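Local coordinates for Glyco_hydro_cc domain-containing protein (Trichoderma gamsii, PDB 6UBD) that probably binds beta-1,3-glucan oligosaccharides, as a subgroup VII member of glycoside hydrolase family 128, at residues I174-M179 with F206-F211. Sequence-based numbering, arbitrary orientation.
Sequences IFKSDM and FDQNNF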
loop_
_atom_site.group_PDB
_atom_site.type_symbol
_atom_site.label_atom_id
_atom_site.label_comp_id
_atom_site.label_asym_id
_atom_site.label_seq_id
_atom_site.Cartn_x
_atom_site.Cartn_y
_atom_site.Cartn_z
ATOM N N ILE A 174 2.978 -5.880 4.431
ATOM C CA ILE A 174 4.026 -6.735 5.085
ATOM C C ILE A 174 4.423 -6.138 6.452
ATOM O O ILE A 174 5.029 -5.035 6.501
ATOM C CB ILE A 174 5.207 -6.877 4.125
ATOM C CG1 ILE A 174 4.816 -7.585 2.825
ATOM C CG2 ILE A 174 6.317 -7.677 4.861
ATOM C CD1 ILE A 174 5.935 -7.868 1.830
ATOM N N PHE A 175 3.990 -6.810 7.485
ATOM C CA PHE A 175 4.276 -6.451 8.898
ATOM C C PHE A 175 4.933 -7.692 9.472
ATOM O O PHE A 175 4.278 -8.624 9.918
ATOM C CB PHE A 175 3.021 -6.029 9.643
ATOM C CG PHE A 175 2.319 -4.845 9.038
ATOM C CD1 PHE A 175 2.953 -3.619 8.939
ATOM C CD2 PHE A 175 0.997 -4.946 8.642
ATOM C CE1 PHE A 175 2.296 -2.535 8.423
ATOM C CE2 PHE A 175 0.344 -3.856 8.072
ATOM C CZ PHE A 175 1.011 -2.640 7.931
ATOM N N LYS A 176 6.292 -7.709 9.474
ATOM C CA LYS A 176 7.125 -8.889 9.839
ATOM C C LYS A 176 8.431 -8.386 10.479
ATOM O O LYS A 176 8.781 -7.201 10.307
ATOM C CB LYS A 176 7.476 -9.755 8.614
ATOM C CG LYS A 176 6.282 -10.388 7.887
ATOM C CD LYS A 176 5.618 -11.513 8.733
ATOM C CE LYS A 176 4.405 -12.142 8.079
ATOM N NZ LYS A 176 3.825 -13.180 8.953
ATOM N N SER A 177 9.117 -9.257 11.204
ATOM C CA SER A 177 10.301 -8.859 12.011
ATOM C C SER A 177 11.575 -9.294 11.321
ATOM O O SER A 177 12.643 -8.938 11.870
ATOM C CB SER A 177 10.220 -9.335 13.414
ATOM O OG SER A 177 10.168 -10.737 13.440
ATOM N N ASP A 178 11.565 -10.046 10.225
ATOM C CA ASP A 178 12.779 -10.577 9.573
ATOM C C ASP A 178 12.486 -10.792 8.087
ATOM O O ASP A 178 11.324 -10.735 7.614
ATOM C CB ASP A 178 13.315 -11.823 10.278
ATOM C CG ASP A 178 12.402 -13.039 10.274
ATOM O OD1 ASP A 178 11.426 -13.095 9.511
ATOM O OD2 ASP A 178 12.746 -13.941 11.053
ATOM N N MET A 179 13.526 -11.076 7.300
ATOM C CA MET A 179 13.362 -11.224 5.833
ATOM C C MET A 179 12.774 -12.592 5.500
ATOM O O MET A 179 12.142 -12.700 4.432
ATOM C CB MET A 179 14.713 -11.079 5.118
ATOM C CG MET A 179 15.271 -9.674 5.085
ATOM S SD MET A 179 14.177 -8.322 4.550
ATOM C CE MET A 179 13.711 -7.598 6.133
ATOM N N PHE A 206 6.801 -7.424 15.182
ATOM C CA PHE A 206 6.687 -8.803 15.754
ATOM C C PHE A 206 5.205 -9.185 15.684
ATOM O O PHE A 206 4.442 -9.057 16.685
ATOM C CB PHE A 206 7.302 -8.836 17.161
ATOM C CG PHE A 206 8.779 -8.634 17.223
ATOM C CD1 PHE A 206 9.695 -9.653 16.957
ATOM C CD2 PHE A 206 9.295 -7.357 17.465
ATOM C CE1 PHE A 206 11.065 -9.406 17.045
ATOM C CE2 PHE A 206 10.640 -7.115 17.529
ATOM C CZ PHE A 206 11.523 -8.134 17.280
ATOM N N ASP A 207 4.746 -9.539 14.495
ATOM C CA ASP A 207 3.312 -9.652 14.219
ATOM C C ASP A 207 2.670 -10.767 15.038
ATOM O O ASP A 207 1.518 -10.580 15.482
ATOM C CB ASP A 207 3.046 -9.882 12.748
ATOM C CG ASP A 207 3.649 -11.095 12.070
ATOM O OD1 ASP A 207 4.845 -11.344 12.272
ATOM O OD2 ASP A 207 2.911 -11.722 11.250
ATOM N N GLN A 208 3.376 -11.887 15.269
ATOM C CA GLN A 208 2.838 -13.043 16.026
ATOM C C GLN A 208 2.766 -12.775 17.535
ATOM O O GLN A 208 2.088 -13.573 18.195
ATOM C CB GLN A 208 3.704 -14.275 15.742
ATOM C CG GLN A 208 4.132 -14.338 14.294
ATOM C CD GLN A 208 3.893 -15.639 13.578
ATOM O OE1 GLN A 208 4.529 -16.654 13.885
ATOM N NE2 GLN A 208 3.034 -15.589 12.554
ATOM N N ASN A 209 3.440 -11.740 18.057
ATOM C CA ASN A 209 3.462 -11.415 19.516
ATOM C C ASN A 209 2.581 -10.189 19.835
ATOM O O ASN A 209 3.124 -9.088 20.192
ATOM C CB ASN A 209 4.889 -11.252 20.017
ATOM C CG ASN A 209 5.663 -12.553 19.946
ATOM O OD1 ASN A 209 5.069 -13.645 19.875
ATOM N ND2 ASN A 209 6.957 -12.465 19.938
ATOM N N ASN A 210 1.280 -10.360 19.657
ATOM C CA ASN A 210 0.287 -9.276 19.941
ATOM C C ASN A 210 0.600 -8.027 19.083
ATOM O O ASN A 210 0.441 -6.860 19.571
ATOM C CB ASN A 210 0.295 -8.951 21.453
ATOM C CG ASN A 210 -0.918 -8.149 21.895
ATOM O OD1 ASN A 210 -2.035 -8.379 21.421
ATOM N ND2 ASN A 210 -0.707 -7.178 22.770
ATOM N N PHE A 211 1.066 -8.234 17.867
ATOM C CA PHE A 211 1.349 -7.112 16.921
ATOM C C PHE A 211 2.252 -6.091 17.619
ATOM O O PHE A 211 1.868 -4.880 17.682
ATOM C CB PHE A 211 0.079 -6.500 16.294
ATOM C CG PHE A 211 0.350 -5.771 14.989
ATOM C CD1 PHE A 211 0.470 -6.519 13.827
ATOM C CD2 PHE A 211 0.426 -4.380 14.898
ATOM C CE1 PHE A 211 0.682 -5.899 12.607
ATOM C CE2 PHE A 211 0.636 -3.758 13.679
ATOM C CZ PHE A 211 0.761 -4.538 12.552
HETATM O O HOH W 1 7.591 -11.668 12.232
#
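Lys176 and Asp207 form a salt bridge near the C-terminal ends of two neighbouring parallel strands, 170-176 and 197-206. The fold is the (beta/alpha)-barrel of the family 128 catalytic core, and helix 179-193 lies between the two strands in sequence. Strand 197-206 runs into a type I turn, Phe206 to Asn209, in the loop that joins it to the antiparallel strand 212-213.

The charged pair is held by one bond, Lys176 NZ to Asp207 OD2, at 2.9 Å. The ammonium meets the syn side of that oxygen, 19° out of the carboxylate plane. A bend in the lysine chain at chi2 (-70°) brings its end back toward the turn, although its first bond leaves in the other direction. Lys176 crosses the Asp207 side chain at a slant, with CD near both carboxylate oxygens and CE close to OD2. Asp207 OD1 accepts a hydrogen bond from a water at 2.8 Å. The same water is hydrogen-bonded to Ser177 OG at 3.0 Å and so bridges the loop after the first strand to the turn. Both carboxylate oxygens thus tie the turn to 176-177.

The aromatic contacts are of two kinds. Phe175 and Phe211 form an offset edge-to-face pair, with centroids 5.5 Å apart and planes at 78°. Phe211 is the edge partner, and its CZ lies over a face of Phe175. The ring of Phe211 also reaches Val205, and Phe175 packs on Glu201 and Ala203 of strand 197-206. In the other contact, a CH-pi interaction, Ser177 CB sits over one face of Phe206.

The backbone oxygen of Phe175 accepts a hydrogen bond from Gln149 NE2, and Asp207 CB packs against that oxygen at 3.3 Å.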